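Local coordinates for protein potential RNA-dependent RNA polymerase (Human picobirnavirus, PDB 5I62) that synthesises RNA from an RNA template as the viral RNA-dependent polymerase, probably serving both transcription and replication of the double-stranded RNA genome, at residues Glu440-Glu452 with Leu475-Glu489. Sequence-based numbering, arbitrary orientation.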
ATOM      1  N   GLU A 440     -18.047  15.106 -14.189  1.00 47.55           N
ATOM      2  CA  GLU A 440     -16.754  14.985 -14.852  1.00 43.74           C
ATOM      3  C   GLU A 440     -15.613  15.606 -14.063  1.00 42.67           C
ATOM      4  O   GLU A 440     -14.449  15.306 -14.354  1.00 39.67           O
ATOM      5  CB  GLU A 440     -16.795  15.617 -16.248  1.00 46.36           C
ATOM      6  CG  GLU A 440     -17.901  15.071 -17.122  1.00 52.95           C
ATOM      7  CD  GLU A 440     -18.145  15.929 -18.357  1.00 61.65           C
ATOM      8  OE1 GLU A 440     -17.226  16.675 -18.774  1.00 61.11           O
ATOM      9  OE2 GLU A 440     -19.269  15.871 -18.904  1.00 64.25           O
ATOM     10  N   LYS A 441     -15.910  16.467 -13.085  1.00 41.41           N
ATOM     11  CA  LYS A 441     -14.844  17.009 -12.253  1.00 36.20           C
ATOM     12  C   LYS A 441     -14.053  15.894 -11.577  1.00 34.60           C
ATOM     13  O   LYS A 441     -12.827  15.978 -11.460  1.00 30.89           O
ATOM     14  CB  LYS A 441     -15.414  17.967 -11.214  1.00 38.41           C
ATOM     15  CG  LYS A 441     -15.735  19.345 -11.759  1.00 42.11           C
ATOM     16  CD  LYS A 441     -16.215  20.283 -10.668  1.00 43.44           C
ATOM     17  CE  LYS A 441     -16.884  21.503 -11.274  1.00 52.02           C
ATOM     18  NZ  LYS A 441     -17.485  22.355 -10.208  1.00 52.17           N
ATOM     19  N   MET A 442     -14.735  14.839 -11.129  1.00 34.44           N
ATOM     20  CA  MET A 442     -14.030  13.768 -10.436  1.00 34.27           C
ATOM     21  C   MET A 442     -13.136  12.984 -11.390  1.00 30.88           C
ATOM     22  O   MET A 442     -12.061  12.512 -10.991  1.00 27.25           O
ATOM     23  CB  MET A 442     -15.024  12.866  -9.705  1.00 39.65           C
ATOM     24  CG  MET A 442     -15.613  13.566  -8.467  1.00 51.24           C
ATOM     25  SD  MET A 442     -16.747  12.609  -7.440  1.00 75.33           S
ATOM     26  CE  MET A 442     -15.600  11.743  -6.363  1.00 52.84           C
ATOM     27  N   VAL A 443     -13.547  12.849 -12.653  1.00 25.94           N
ATOM     28  CA  VAL A 443     -12.663  12.258 -13.659  1.00 29.50           C
ATOM     29  C   VAL A 443     -11.376  13.067 -13.765  1.00 28.12           C
ATOM     30  O   VAL A 443     -10.266  12.518 -13.716  1.00 22.96           O
ATOM     31  CB  VAL A 443     -13.369  12.156 -15.024  1.00 31.43           C
ATOM     32  CG1 VAL A 443     -12.418  11.604 -16.069  1.00 26.70           C
ATOM     33  CG2 VAL A 443     -14.616  11.279 -14.934  1.00 34.64           C
ATOM     34  N   THR A 444     -11.513  14.389 -13.898  1.00 24.29           N
ATOM     35  CA  THR A 444     -10.359  15.265 -14.047  1.00 24.96           C
ATOM     36  C   THR A 444      -9.471  15.246 -12.809  1.00 25.61           C
ATOM     37  O   THR A 444      -8.239  15.291 -12.923  1.00 22.37           O
ATOM     38  CB  THR A 444     -10.815  16.695 -14.345  1.00 29.76           C
ATOM     39  OG1 THR A 444     -11.610  16.703 -15.534  1.00 28.02           O
ATOM     40  CG2 THR A 444      -9.612  17.609 -14.538  1.00 27.10           C
ATOM     41  N   LEU A 445     -10.073  15.215 -11.619  1.00 23.14           N
ATOM     42  CA  LEU A 445      -9.271  15.125 -10.405  1.00 26.00           C
ATOM     43  C   LEU A 445      -8.436  13.849 -10.401  1.00 26.18           C
ATOM     44  O   LEU A 445      -7.275  13.867  -9.991  1.00 21.12           O
ATOM     45  CB  LEU A 445     -10.167  15.187  -9.170  1.00 27.07           C
ATOM     46  CG  LEU A 445     -10.797  16.566  -8.928  1.00 30.53           C
ATOM     47  CD1 LEU A 445     -11.834  16.476  -7.855  1.00 34.72           C
ATOM     48  CD2 LEU A 445      -9.717  17.569  -8.528  1.00 36.99           C
ATOM     49  N   ARG A 446      -9.018  12.731 -10.854  1.00 25.32           N
ATOM     50  CA  ARG A 446      -8.248  11.494 -10.938  1.00 27.46           C
ATOM     51  C   ARG A 446      -7.095  11.634 -11.927  1.00 21.81           C
ATOM     52  O   ARG A 446      -5.960  11.254 -11.614  1.00 24.55           O
ATOM     53  CB  ARG A 446      -9.154  10.321 -11.316  1.00 26.64           C
ATOM     54  CG  ARG A 446      -8.430   8.964 -11.413  1.00 19.28           C
ATOM     55  CD  ARG A 446      -9.410   7.837 -11.796  1.00 30.27           C
ATOM     56  NE  ARG A 446      -8.699   6.578 -12.026  1.00 35.26           N
ATOM     57  CZ  ARG A 446      -8.181   6.212 -13.194  1.00 29.16           C
ATOM     58  NH1 ARG A 446      -8.303   7.000 -14.256  1.00 26.55           N
ATOM     59  NH2 ARG A 446      -7.523   5.064 -13.295  1.00 31.64           N
ATOM     60  N   TYR A 447      -7.362  12.193 -13.117  1.00 20.79           N
ATOM     61  CA  TYR A 447      -6.298  12.437 -14.096  1.00 21.86           C
ATOM     62  C   TYR A 447      -5.136  13.201 -13.473  1.00 22.47           C
ATOM     63  O   TYR A 447      -3.965  12.856 -13.684  1.00 19.79           O
ATOM     64  CB  TYR A 447      -6.814  13.239 -15.285  1.00 19.11           C
ATOM     65  CG  TYR A 447      -7.744  12.557 -16.253  1.00 21.86           C
ATOM     66  CD1 TYR A 447      -7.839  11.169 -16.329  1.00 19.15           C
ATOM     67  CD2 TYR A 447      -8.529  13.324 -17.115  1.00 21.68           C
ATOM     68  CE1 TYR A 447      -8.691  10.570 -17.244  1.00 22.78           C
ATOM     69  CE2 TYR A 447      -9.373  12.744 -18.022  1.00 23.03           C
ATOM     70  CZ  TYR A 447      -9.463  11.369 -18.083  1.00 26.45           C
ATOM     71  OH  TYR A 447     -10.323  10.804 -18.998  1.00 24.94           O
ATOM     72  N   LEU A 448      -5.443  14.286 -12.751  1.00 19.08           N
ATOM     73  CA  LEU A 448      -4.382  15.125 -12.190  1.00 21.60           C
ATOM     74  C   LEU A 448      -3.565  14.362 -11.159  1.00 19.01           C
ATOM     75  O   LEU A 448      -2.339  14.488 -11.109  1.00 22.04           O
ATOM     76  CB  LEU A 448      -4.975  16.382 -11.555  1.00 20.44           C
ATOM     77  CG  LEU A 448      -5.749  17.297 -12.508  1.00 22.65           C
ATOM     78  CD1 LEU A 448      -6.333  18.491 -11.751  1.00 23.49           C
ATOM     79  CD2 LEU A 448      -4.853  17.761 -13.634  1.00 24.07           C
ATOM     80  N   SER A 449      -4.233  13.583 -10.308  1.00 24.69           N
ATOM     81  CA  SER A 449      -3.504  12.822  -9.304  1.00 21.88           C
ATOM     82  C   SER A 449      -2.565  11.807  -9.945  1.00 24.21           C
ATOM     83  O   SER A 449      -1.486  11.535  -9.406  1.00 25.40           O
ATOM     84  CB  SER A 449      -4.483  12.151  -8.349  1.00 27.49           C
ATOM     85  OG  SER A 449      -5.184  11.111  -9.007  1.00 34.17           O
ATOM     86  N   ILE A 450      -2.946  11.244 -11.095  1.00 22.51           N
ATOM     87  CA  ILE A 450      -2.049  10.330 -11.801  1.00 20.17           C
ATOM     88  C   ILE A 450      -0.885  11.100 -12.403  1.00 18.68           C
ATOM     89  O   ILE A 450       0.282  10.739 -12.217  1.00 22.14           O
ATOM     90  CB  ILE A 450      -2.809   9.542 -12.885  1.00 22.63           C
ATOM     91  CG1 ILE A 450      -3.825   8.585 -12.250  1.00 23.73           C
ATOM     92  CG2 ILE A 450      -1.823   8.787 -13.783  1.00 21.72           C
ATOM     93  CD1 ILE A 450      -4.899   8.094 -13.229  1.00 22.18           C
ATOM     94  N   ILE A 451      -1.190  12.171 -13.139  1.00 17.75           N
ATOM     95  CA  ILE A 451      -0.157  12.905 -13.866  1.00 17.89           C
ATOM     96  C   ILE A 451       0.834  13.542 -12.901  1.00 20.69           C
ATOM     97  O   ILE A 451       2.031  13.632 -13.195  1.00 20.76           O
ATOM     98  CB  ILE A 451      -0.797  13.949 -14.808  1.00 20.96           C
ATOM     99  CG1 ILE A 451      -1.534  13.247 -15.951  1.00 18.99           C
ATOM    100  CG2 ILE A 451       0.261  14.931 -15.354  1.00 22.32           C
ATOM    101  CD1 ILE A 451      -2.592  14.115 -16.677  1.00 18.38           C
ATOM    102  N   GLU A 452       0.365  13.958 -11.719  1.00 20.77           N
ATOM    103  CA  GLU A 452       1.255  14.604 -10.756  1.00 23.03           C
ATOM    104  C   GLU A 452       2.467  13.730 -10.435  1.00 23.05           C
ATOM    105  O   GLU A 452       3.545  14.249 -10.130  1.00 24.47           O
ATOM    106  CB  GLU A 452       0.477  14.965  -9.483  1.00 25.14           C
ATOM    107  CG  GLU A 452       1.278  15.696  -8.375  1.00 26.78           C
ATOM    108  CD  GLU A 452       1.973  16.983  -8.842  1.00 30.54           C
ATOM    109  OE1 GLU A 452       1.736  17.434  -9.987  1.00 29.51           O
ATOM    110  OE2 GLU A 452       2.757  17.558  -8.042  1.00 29.84           O
ATOM    111  N   LEU A 475      -7.887  18.598 -19.005  1.00 22.96           N
ATOM    112  CA  LEU A 475      -7.370  18.470 -17.642  1.00 27.15           C
ATOM    113  C   LEU A 475      -7.817  19.629 -16.751  1.00 26.02           C
ATOM    114  O   LEU A 475      -7.086  20.062 -15.868  1.00 28.17           O
ATOM    115  CB  LEU A 475      -5.841  18.359 -17.642  1.00 20.70           C
ATOM    116  CG  LEU A 475      -5.302  17.182 -18.463  1.00 23.77           C
ATOM    117  CD1 LEU A 475      -3.775  17.086 -18.398  1.00 23.42           C
ATOM    118  CD2 LEU A 475      -5.953  15.874 -18.015  1.00 26.33           C
ATOM    119  N   GLY A 476      -9.020  20.148 -16.979  1.00 28.88           N
ATOM    120  CA  GLY A 476      -9.564  21.213 -16.164  1.00 28.90           C
ATOM    121  C   GLY A 476      -9.417  22.598 -16.755  1.00 30.84           C
ATOM    122  O   GLY A 476     -10.109  23.522 -16.304  1.00 32.87           O
ATOM    123  N   LEU A 477      -8.545  22.766 -17.755  1.00 29.60           N
ATOM    124  CA  LEU A 477      -8.468  24.037 -18.464  1.00 33.82           C
ATOM    125  C   LEU A 477      -9.802  24.400 -19.101  1.00 33.39           C
ATOM    126  O   LEU A 477     -10.095  25.585 -19.287  1.00 35.40           O
ATOM    127  CB  LEU A 477      -7.381  23.988 -19.530  1.00 30.95           C
ATOM    128  CG  LEU A 477      -5.934  24.083 -19.037  1.00 31.90           C
ATOM    129  CD1 LEU A 477      -4.976  23.625 -20.126  1.00 28.42           C
ATOM    130  CD2 LEU A 477      -5.614  25.505 -18.603  1.00 33.63           C
ATOM    131  N   GLY A 478     -10.614  23.401 -19.441  1.00 30.28           N
ATOM    132  CA  GLY A 478     -11.921  23.602 -20.024  1.00 35.22           C
ATOM    133  C   GLY A 478     -13.066  23.593 -19.042  1.00 35.00           C
ATOM    134  O   GLY A 478     -14.226  23.542 -19.470  1.00 36.01           O
ATOM    135  N   ILE A 479     -12.789  23.634 -17.744  1.00 33.90           N
ATOM    136  CA  ILE A 479     -13.825  23.647 -16.715  1.00 36.61           C
ATOM    137  C   ILE A 479     -13.759  24.998 -16.015  1.00 39.37           C
ATOM    138  O   ILE A 479     -12.844  25.244 -15.222  1.00 36.72           O
ATOM    139  CB  ILE A 479     -13.662  22.479 -15.728  1.00 32.48           C
ATOM    140  CG1 ILE A 479     -13.534  21.152 -16.482  1.00 37.23           C
ATOM    141  CG2 ILE A 479     -14.832  22.439 -14.739  1.00 35.12           C
ATOM    142  CD1 ILE A 479     -13.500  19.904 -15.571  1.00 37.75           C
ATOM    143  N   PRO A 480     -14.692  25.904 -16.291  1.00 42.15           N
ATOM    144  CA  PRO A 480     -14.593  27.273 -15.753  1.00 39.73           C
ATOM    145  C   PRO A 480     -14.457  27.288 -14.233  1.00 37.01           C
ATOM    146  O   PRO A 480     -15.195  26.609 -13.513  1.00 40.57           O
ATOM    147  CB  PRO A 480     -15.900  27.928 -16.214  1.00 45.33           C
ATOM    148  CG  PRO A 480     -16.308  27.149 -17.438  1.00 42.06           C
ATOM    149  CD  PRO A 480     -15.872  25.718 -17.153  1.00 40.96           C
ATOM    150  N   GLY A 481     -13.474  28.052 -13.748  1.00 39.57           N
ATOM    151  CA  GLY A 481     -13.188  28.162 -12.331  1.00 43.07           C
ATOM    152  C   GLY A 481     -12.449  26.988 -11.715  1.00 43.98           C
ATOM    153  O   GLY A 481     -11.933  27.121 -10.598  1.00 43.74           O
ATOM    154  N   PHE A 482     -12.351  25.857 -12.413  1.00 38.54           N
ATOM    155  CA  PHE A 482     -11.906  24.620 -11.777  1.00 36.70           C
ATOM    156  C   PHE A 482     -10.499  24.755 -11.199  1.00 38.50           C
ATOM    157  O   PHE A 482     -10.278  24.510 -10.007  1.00 36.03           O
ATOM    158  CB  PHE A 482     -11.971  23.475 -12.780  1.00 34.49           C
ATOM    159  CG  PHE A 482     -11.520  22.164 -12.227  1.00 34.50           C
ATOM    160  CD1 PHE A 482     -12.322  21.459 -11.350  1.00 37.40           C
ATOM    161  CD2 PHE A 482     -10.294  21.637 -12.586  1.00 32.87           C
ATOM    162  CE1 PHE A 482     -11.909  20.245 -10.836  1.00 35.51           C
ATOM    163  CE2 PHE A 482      -9.880  20.415 -12.085  1.00 36.45           C
ATOM    164  CZ  PHE A 482     -10.688  19.722 -11.204  1.00 32.30           C
ATOM    165  N   LEU A 483      -9.534  25.140 -12.034  1.00 35.54           N
ATOM    166  CA  LEU A 483      -8.149  25.219 -11.574  1.00 37.42           C
ATOM    167  C   LEU A 483      -7.990  26.265 -10.471  1.00 43.82           C
ATOM    168  O   LEU A 483      -7.218  26.069  -9.522  1.00 38.88           O
ATOM    169  CB  LEU A 483      -7.226  25.523 -12.751  1.00 39.42           C
ATOM    170  CG  LEU A 483      -6.988  24.357 -13.720  1.00 38.00           C
ATOM    171  CD1 LEU A 483      -6.042  24.772 -14.833  1.00 33.93           C
ATOM    172  CD2 LEU A 483      -6.445  23.138 -12.974  1.00 32.29           C
ATOM    173  N   ASP A 484      -8.720  27.378 -10.577  1.00 44.94           N
ATOM    174  CA  ASP A 484      -8.637  28.451  -9.591  1.00 48.21           C
ATOM    175  C   ASP A 484      -9.236  28.071  -8.245  1.00 46.52           C
ATOM    176  O   ASP A 484      -8.956  28.745  -7.250  1.00 54.12           O
ATOM    177  CB  ASP A 484      -9.336  29.704 -10.115  1.00 45.37           C
ATOM    178  CG  ASP A 484      -8.490  30.467 -11.116  1.00 47.05           C
ATOM    179  OD1 ASP A 484      -7.256  30.278 -11.103  1.00 45.82           O
ATOM    180  OD2 ASP A 484      -9.054  31.248 -11.917  1.00 54.37           O
ATOM    181  N   ASN A 485     -10.074  27.034  -8.189  1.00 47.50           N
ATOM    182  CA  ASN A 485     -10.725  26.636  -6.947  1.00 44.19           C
ATOM    183  C   ASN A 485     -10.426  25.178  -6.618  1.00 44.37           C
ATOM    184  O   ASN A 485     -11.262  24.484  -6.032  1.00 41.64           O
ATOM    185  CB  ASN A 485     -12.237  26.870  -7.023  1.00 45.38           C
ATOM    186  CG  ASN A 485     -12.604  28.215  -7.652  1.00 54.11           C
ATOM    187  OD1 ASN A 485     -13.282  28.274  -8.680  1.00 55.25           O
ATOM    188  ND2 ASN A 485     -12.150  29.304  -7.033  1.00 56.22           N
ATOM    189  N   ILE A 486      -9.223  24.710  -6.965  1.00 41.63           N
ATOM    190  CA  ILE A 486      -9.001  23.271  -7.083  1.00 42.04           C
ATOM    191  C   ILE A 486      -8.996  22.592  -5.718  1.00 47.13           C
ATOM    192  O   ILE A 486      -9.508  21.474  -5.572  1.00 45.40           O
ATOM    193  CB  ILE A 486      -7.718  22.973  -7.882  1.00 40.92           C
ATOM    194  CG1 ILE A 486      -7.569  21.468  -8.065  1.00 43.73           C
ATOM    195  CG2 ILE A 486      -6.485  23.529  -7.208  1.00 38.60           C
ATOM    196  CD1 ILE A 486      -8.167  20.946  -9.326  1.00 36.15           C
ATOM    197  N   ALA A 487      -8.427  23.239  -4.699  1.00 47.10           N
ATOM    198  CA  ALA A 487      -8.531  22.686  -3.350  1.00 48.35           C
ATOM    199  C   ALA A 487      -9.995  22.490  -2.965  1.00 50.21           C
ATOM    200  O   ALA A 487     -10.374  21.445  -2.421  1.00 51.52           O
ATOM    201  CB  ALA A 487      -7.809  23.590  -2.348  1.00 49.03           C
ATOM    202  N   GLY A 488     -10.841  23.468  -3.300  1.00 46.88           N
ATOM    203  CA  GLY A 488     -12.258  23.355  -2.995  1.00 47.99           C
ATOM    204  C   GLY A 488     -12.939  22.231  -3.756  1.00 54.61           C
ATOM    205  O   GLY A 488     -13.624  21.395  -3.162  1.00 57.79           O
ATOM    206  N   GLU A 489     -12.776  22.205  -5.087  1.00 54.27           N
ATOM    207  CA  GLU A 489     -13.347  21.117  -5.877  1.00 52.84           C
ATOM    208  C   GLU A 489     -12.876  19.765  -5.359  1.00 54.01           C
ATOM    209  O   GLU A 489     -13.654  18.802  -5.318  1.00 52.38           O
ATOM    210  CB  GLU A 489     -12.978  21.270  -7.349  1.00 52.44           C
ATOM    211  CG  GLU A 489     -13.379  22.584  -8.002  1.00 51.50           C
ATOM    212  CD  GLU A 489     -14.879  22.701  -8.274  1.00 60.51           C
ATOM    213  OE1 GLU A 489     -15.244  23.233  -9.352  1.00 61.08           O
ATOM    214  OE2 GLU A 489     -15.694  22.267  -7.427  1.00 60.02           O
TER
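The ring of Phe482 is pushed into a hollow that Lys441, Thr444, Leu445 and Leu448 form along one flank of helix 441-451. Phe482 swings its ring toward the helix because chi1 (179°) sets CG trans to the amide nitrogen: its CZ lies 3.6 Å from Leu445 CD2, and its CE2 3.7 Å from Thr444 CG2. Leu445 CG sits in the plane of the ring at its edge, and Leu448 CD1 also approaches that edge. The aliphatic part of Lys441 runs past the ring in the opposite sense, CG 4.0 Å from Phe482 CD1. Next to the ring, Ile486 CD1 fills the notch between Leu445 CD2 (3.8 Å) and Leu448 CD1.

The chain after helix 460-469 folds back over helix 441-451 through two successive beta turns, type I from Gly476 to Ile479 and type II from Ile479 to Phe482, before helix 486-491 begins. These C-terminal helices follow the palm sheet that includes strands 257-261 and 360-363, and probably belong to the thumb of the right-hand polymerase fold. Leu475 fills a second hollow, lined by Tyr447, Leu448 and Ile451: CD1 is 3.6 Å from Ile451 CD1, while CD2 rests chiefly on Tyr447 CD2 at 3.7 Å and CB faces Leu448 CD2. Helices 460-469 and 525-532 also touch Leu475. Thr444 CG2 nestles against the backbone leading into Gly476, 3.5 Å from Leu475 C.

At the more open end, Lys441 stretches beyond CG to a salt bridge with Glu489, NZ to OE1 2.6 Å. The carboxylate, brought round by a bend at chi2 (-74°), receives the ammonium on its syn side, 26° out of plane, while Ile479 CG2 flanks Lys441 CE.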